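Local coordinates for DisA protein (Sorangium cellulosum, PDB 6CCA), which probably transfers methyl groups to carbon as the gem-dimethylating methyltransferase of the disorazol polyketide assembly line, at residues 41-55 with 389-401. Sequence-based numbering, arbitrary orientation.
Sequences IQPGLSAVRELLTHQ and PLQHSDGTSSWSI
The side-chain amide of Gln-42 pairs with the backbone N-H and C=O of Gln-391 through two bonds, as an extended neighbour's backbone would: Gln-391 N donates to Gln-42 OE1 on a lone pair (2.8 Å, 170° at the hydrogen), and Gln-42 NE2 returns an equally straight bond to Gln-391 O. A bend at chi2 (54°) folds the amide into place, and its second N-H goes to Pro-43 O, which fixes its rotation; a water links Gln-42 OE1 to Gln-391 OE1.

Further along, helix 45-52 lies over the beta hairpin 393-398, whose type II' turn runs from Asp-394 to Ser-397. Arg-49 grips Asp-394 side-on: Arg-49 NH2 meets Asp-394 OD1 at 2.9 Å near the guanidinium plane, while NE reaches OD2 from above the carboxylate, the two planes being 47° apart. Beneath this salt bridge Leu-52 CD1 rests on Asp-394 CB (3.7 Å), and its other methyl, CD2, sits at the indole edge of Trp-399. Leu-51 CD2 makes a CH-pi contact over one face of that indole, and Ile-401 CD1 lies against the opposite face, toward its rim. Leu-51 CD2 also touches His-392 CD2 at 3.6 Å.

One shell further in, His-392 NE2 hydrogen-bonds His-200 NE2 of helix 196-216, which Trp-399 also touches. The Gln-42 amide thus pins the loop before helix 45-52, while the salt bridge closes the outer edge, where solvent probably weakens it and leaves much of the holding to leucine-indole packing.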
loop_
_atom_site.group_PDB
_atom_site.type_symbol
_atom_site.label_atom_id
_atom_site.label_comp_id
_atom_site.label_asym_id
_atom_site.label_seq_id
_atom_site.Cartn_x
_atom_site.Cartn_y
_atom_site.Cartn_z
ATOM N N ILE A 41 -6.526 -8.745 -18.799
ATOM C CA ILE A 41 -5.602 -8.071 -17.839
ATOM C C ILE A 41 -4.759 -9.110 -17.084
ATOM O O ILE A 41 -3.601 -8.860 -16.789
ATOM C CB ILE A 41 -6.437 -7.197 -16.870
ATOM C CG1 ILE A 41 -7.218 -6.119 -17.632
ATOM C CG2 ILE A 41 -5.587 -6.593 -15.755
ATOM C CD1 ILE A 41 -8.348 -5.552 -16.803
ATOM N N GLN A 42 -5.392 -10.228 -16.747
ATOM C CA GLN A 42 -4.734 -11.305 -16.009
ATOM C C GLN A 42 -3.388 -11.642 -16.600
ATOM O O GLN A 42 -3.282 -12.009 -17.775
ATOM C CB GLN A 42 -5.615 -12.550 -16.052
ATOM C CG GLN A 42 -5.062 -13.794 -15.407
ATOM C CD GLN A 42 -4.616 -13.613 -13.977
ATOM O OE1 GLN A 42 -5.372 -13.193 -13.105
ATOM N NE2 GLN A 42 -3.367 -13.963 -13.731
ATOM N N PRO A 43 -2.322 -11.541 -15.797
ATOM C CA PRO A 43 -1.040 -11.935 -16.347
ATOM C C PRO A 43 -1.016 -13.448 -16.692
ATOM O O PRO A 43 -1.547 -14.265 -15.944
ATOM C CB PRO A 43 -0.055 -11.643 -15.217
ATOM C CG PRO A 43 -0.818 -11.340 -14.037
ATOM C CD PRO A 43 -2.212 -10.966 -14.458
ATOM N N GLY A 44 -0.313 -13.776 -17.756
ATOM C CA GLY A 44 -0.081 -15.170 -18.102
ATOM C C GLY A 44 0.993 -15.865 -17.266
ATOM O O GLY A 44 1.679 -15.251 -16.440
ATOM N N LEU A 45 1.201 -17.156 -17.546
ATOM C CA LEU A 45 2.055 -17.963 -16.703
ATOM C C LEU A 45 3.463 -17.469 -16.709
ATOM O O LEU A 45 4.115 -17.471 -15.668
ATOM C CB LEU A 45 1.971 -19.464 -17.105
ATOM C CG LEU A 45 2.816 -20.495 -16.312
ATOM C CD1 LEU A 45 2.653 -20.392 -14.814
ATOM C CD2 LEU A 45 2.474 -21.938 -16.762
ATOM N N SER A 46 3.957 -17.017 -17.842
ATOM C CA SER A 46 5.338 -16.649 -17.941
ATOM C C SER A 46 5.593 -15.424 -17.080
ATOM O O SER A 46 6.613 -15.369 -16.396
ATOM C CB SER A 46 5.765 -16.328 -19.364
ATOM O OG SER A 46 5.564 -17.519 -20.140
ATOM N N ALA A 47 4.676 -14.476 -17.105
ATOM C CA ALA A 47 4.842 -13.269 -16.255
ATOM C C ALA A 47 4.763 -13.596 -14.779
ATOM O O ALA A 47 5.445 -12.968 -13.971
ATOM C CB ALA A 47 3.789 -12.218 -16.604
ATOM N N VAL A 48 3.890 -14.534 -14.429
ATOM C CA VAL A 48 3.666 -14.901 -13.077
ATOM C C VAL A 48 4.929 -15.622 -12.599
ATOM O O VAL A 48 5.405 -15.387 -11.500
ATOM C CB VAL A 48 2.431 -15.807 -12.898
ATOM C CG1 VAL A 48 2.413 -16.435 -11.512
ATOM C CG2 VAL A 48 1.099 -15.024 -13.149
ATOM N N ARG A 49 5.443 -16.542 -13.433
ATOM C CA ARG A 49 6.691 -17.251 -13.072
ATOM C C ARG A 49 7.839 -16.305 -12.842
ATOM O O ARG A 49 8.613 -16.489 -11.890
ATOM C CB ARG A 49 7.131 -18.273 -14.122
ATOM C CG ARG A 49 6.357 -19.537 -13.950
ATOM C CD ARG A 49 6.990 -20.762 -14.652
ATOM N NE ARG A 49 6.093 -21.847 -14.294
ATOM C CZ ARG A 49 5.852 -22.963 -15.005
ATOM N NH1 ARG A 49 6.481 -23.238 -16.148
ATOM N NH2 ARG A 49 4.962 -23.829 -14.523
ATOM N N GLU A 50 7.976 -15.354 -13.723
ATOM C CA GLU A 50 8.997 -14.317 -13.614
ATOM C C GLU A 50 8.881 -13.533 -12.274
ATOM O O GLU A 50 9.905 -13.305 -11.629
ATOM C CB GLU A 50 8.968 -13.387 -14.789
ATOM C CG GLU A 50 9.889 -12.179 -14.722
ATOM C CD GLU A 50 11.389 -12.539 -14.820
ATOM O OE1 GLU A 50 11.650 -13.666 -15.302
ATOM O OE2 GLU A 50 12.271 -11.714 -14.419
ATOM N N LEU A 51 7.674 -13.118 -11.913
ATOM C CA LEU A 51 7.481 -12.452 -10.601
ATOM C C LEU A 51 7.880 -13.388 -9.456
ATOM O O LEU A 51 8.550 -12.968 -8.503
ATOM C CB LEU A 51 6.014 -12.020 -10.435
ATOM C CG LEU A 51 5.625 -11.498 -9.051
ATOM C CD1 LEU A 51 6.332 -10.144 -8.865
ATOM C CD2 LEU A 51 4.102 -11.409 -8.975
ATOM N N LEU A 52 7.547 -14.680 -9.553
ATOM C CA LEU A 52 7.806 -15.606 -8.481
ATOM C C LEU A 52 9.277 -15.891 -8.292
ATOM O O LEU A 52 9.629 -16.405 -7.227
ATOM C CB LEU A 52 7.037 -16.961 -8.640
ATOM C CG LEU A 52 5.539 -16.810 -8.330
ATOM C CD1 LEU A 52 4.696 -18.025 -8.777
ATOM C CD2 LEU A 52 5.342 -16.564 -6.860
ATOM N N THR A 53 10.081 -15.573 -9.299
ATOM C CA THR A 53 11.564 -15.734 -9.136
ATOM C C THR A 53 12.083 -14.873 -8.006
ATOM O O THR A 53 13.140 -15.135 -7.423
ATOM C CB THR A 53 12.419 -15.487 -10.351
ATOM O OG1 THR A 53 12.378 -14.135 -10.821
ATOM C CG2 THR A 53 12.025 -16.441 -11.480
ATOM N N HIS A 54 11.321 -13.843 -7.680
ATOM C CA HIS A 54 11.736 -12.962 -6.574
ATOM C C HIS A 54 11.323 -13.408 -5.161
ATOM O O HIS A 54 11.762 -12.809 -4.212
ATOM C CB HIS A 54 11.198 -11.554 -6.880
ATOM C CG HIS A 54 11.706 -11.046 -8.162
ATOM N ND1 HIS A 54 13.032 -10.817 -8.376
ATOM C CD2 HIS A 54 11.080 -10.761 -9.332
ATOM C CE1 HIS A 54 13.217 -10.391 -9.613
ATOM N NE2 HIS A 54 12.049 -10.351 -10.212
ATOM N N GLN A 55 10.589 -14.491 -4.989
ATOM C CA GLN A 55 10.183 -14.910 -3.698
ATOM C C GLN A 55 11.279 -15.302 -2.716
ATOM O O GLN A 55 11.186 -14.938 -1.599
ATOM C CB GLN A 55 9.102 -15.952 -3.787
ATOM C CG GLN A 55 8.545 -16.415 -2.489
ATOM C CD GLN A 55 7.135 -16.801 -2.694
ATOM O OE1 GLN A 55 6.864 -17.957 -3.091
ATOM N NE2 GLN A 55 6.221 -15.812 -2.581
ATOM N N PRO A 389 -9.431 -10.118 -7.554
ATOM C CA PRO A 389 -8.047 -10.056 -7.210
ATOM C C PRO A 389 -7.342 -10.868 -8.268
ATOM O O PRO A 389 -7.776 -12.027 -8.575
ATOM C CB PRO A 389 -7.974 -10.714 -5.848
ATOM C CG PRO A 389 -9.361 -10.852 -5.372
ATOM C CD PRO A 389 -10.215 -10.912 -6.611
ATOM N N LEU A 390 -6.343 -10.302 -8.892
ATOM C CA LEU A 390 -5.705 -10.995 -10.020
ATOM C C LEU A 390 -4.938 -12.234 -9.489
ATOM O O LEU A 390 -4.615 -12.303 -8.305
ATOM C CB LEU A 390 -4.861 -10.059 -10.823
ATOM C CG LEU A 390 -5.660 -8.978 -11.544
ATOM C CD1 LEU A 390 -4.724 -8.049 -12.246
ATOM C CD2 LEU A 390 -6.659 -9.632 -12.516
ATOM N N GLN A 391 -4.721 -13.226 -10.345
ATOM C CA GLN A 391 -4.130 -14.497 -9.898
ATOM C C GLN A 391 -2.644 -14.450 -10.155
ATOM O O GLN A 391 -2.211 -14.042 -11.223
ATOM C CB GLN A 391 -4.761 -15.677 -10.712
ATOM C CG GLN A 391 -6.229 -15.788 -10.521
ATOM C CD GLN A 391 -6.815 -16.888 -11.418
ATOM O OE1 GLN A 391 -7.478 -16.616 -12.464
ATOM N NE2 GLN A 391 -6.531 -18.142 -11.048
ATOM N N HIS A 392 -1.862 -14.891 -9.178
ATOM C CA HIS A 392 -0.416 -14.969 -9.276
ATOM C C HIS A 392 0.081 -16.257 -8.704
ATOM O O HIS A 392 0.841 -16.299 -7.730
ATOM C CB HIS A 392 0.253 -13.771 -8.566
ATOM C CG HIS A 392 0.042 -12.490 -9.292
ATOM N ND1 HIS A 392 -1.082 -11.732 -9.091
ATOM C CD2 HIS A 392 0.758 -11.858 -10.235
ATOM C CE1 HIS A 392 -1.044 -10.683 -9.890
ATOM N NE2 HIS A 392 0.065 -10.730 -10.586
ATOM N N SER A 393 -0.372 -17.360 -9.306
ATOM C CA SER A 393 0.017 -18.692 -8.753
ATOM C C SER A 393 0.509 -19.662 -9.816
ATOM O O SER A 393 0.096 -19.611 -10.985
ATOM C CB SER A 393 -1.129 -19.303 -7.912
ATOM O OG SER A 393 -2.286 -19.365 -8.678
ATOM N N ASP A 394 1.484 -20.462 -9.410
ATOM C CA ASP A 394 2.100 -21.425 -10.306
ATOM C C ASP A 394 2.288 -22.710 -9.502
ATOM O O ASP A 394 3.268 -22.836 -8.722
ATOM C CB ASP A 394 3.446 -20.904 -10.698
ATOM C CG ASP A 394 4.268 -21.913 -11.476
ATOM O OD1 ASP A 394 3.671 -22.742 -12.170
ATOM O OD2 ASP A 394 5.522 -21.855 -11.442
ATOM N N GLY A 395 1.306 -23.606 -9.637
ATOM C CA GLY A 395 1.247 -24.800 -8.823
ATOM C C GLY A 395 1.098 -24.513 -7.345
ATOM O O GLY A 395 0.145 -23.818 -6.939
ATOM N N THR A 396 2.035 -24.989 -6.528
ATOM C CA THR A 396 1.993 -24.706 -5.104
ATOM C C THR A 396 2.575 -23.327 -4.770
ATOM O O THR A 396 2.569 -22.965 -3.623
ATOM C CB THR A 396 2.843 -25.673 -4.227
ATOM O OG1 THR A 396 4.145 -25.851 -4.826
ATOM C CG2 THR A 396 2.121 -27.019 -3.970
ATOM N N SER A 397 3.126 -22.578 -5.717
ATOM C CA SER A 397 3.696 -21.282 -5.327
ATOM C C SER A 397 2.728 -20.198 -5.708
ATOM O O SER A 397 2.070 -20.289 -6.747
ATOM C CB SER A 397 5.024 -20.989 -6.047
ATOM O OG SER A 397 6.048 -21.814 -5.552
ATOM N N SER A 398 2.711 -19.135 -4.913
ATOM C CA SER A 398 1.912 -18.006 -5.284
ATOM C C SER A 398 2.463 -16.724 -4.613
ATOM O O SER A 398 3.098 -16.792 -3.544
ATOM C CB SER A 398 0.444 -18.244 -4.902
ATOM O OG SER A 398 0.376 -18.181 -3.512
ATOM N N TRP A 399 2.207 -15.595 -5.280
ATOM C CA TRP A 399 2.616 -14.274 -4.736
ATOM C C TRP A 399 1.457 -13.746 -3.891
ATOM O O TRP A 399 0.344 -13.529 -4.408
ATOM C CB TRP A 399 2.911 -13.295 -5.865
ATOM C CG TRP A 399 3.687 -12.125 -5.404
ATOM C CD1 TRP A 399 3.246 -10.897 -5.106
ATOM C CD2 TRP A 399 5.112 -12.088 -5.216
ATOM N NE1 TRP A 399 4.274 -10.093 -4.690
ATOM C CE2 TRP A 399 5.446 -10.788 -4.776
ATOM C CE3 TRP A 399 6.129 -13.023 -5.371
ATOM C CZ2 TRP A 399 6.748 -10.423 -4.485
ATOM C CZ3 TRP A 399 7.395 -12.654 -5.078
ATOM C CH2 TRP A 399 7.702 -11.369 -4.646
ATOM N N SER A 400 1.702 -13.601 -2.619
ATOM C CA SER A 400 0.691 -13.089 -1.711
ATOM C C SER A 400 0.993 -11.746 -1.091
ATOM O O SER A 400 0.147 -11.226 -0.360
ATOM C CB SER A 400 0.399 -14.086 -0.583
ATOM O OG SER A 400 1.591 -14.336 0.126
ATOM N N ILE A 401 2.148 -11.171 -1.365
ATOM C CA ILE A 401 2.599 -9.956 -0.706
ATOM C C ILE A 401 1.856 -8.713 -1.188
ATOM O O ILE A 401 1.706 -7.736 -0.441
ATOM C CB ILE A 401 4.123 -9.749 -1.024
ATOM C CG1 ILE A 401 4.931 -10.732 -0.209
ATOM C CG2 ILE A 401 4.574 -8.321 -0.711
ATOM C CD1 ILE A 401 6.424 -10.668 -0.553
HETATM O O HOH W 1 -7.964 -13.847 -13.282
HETATM O O HOH W 2 4.799 -19.510 -2.843
#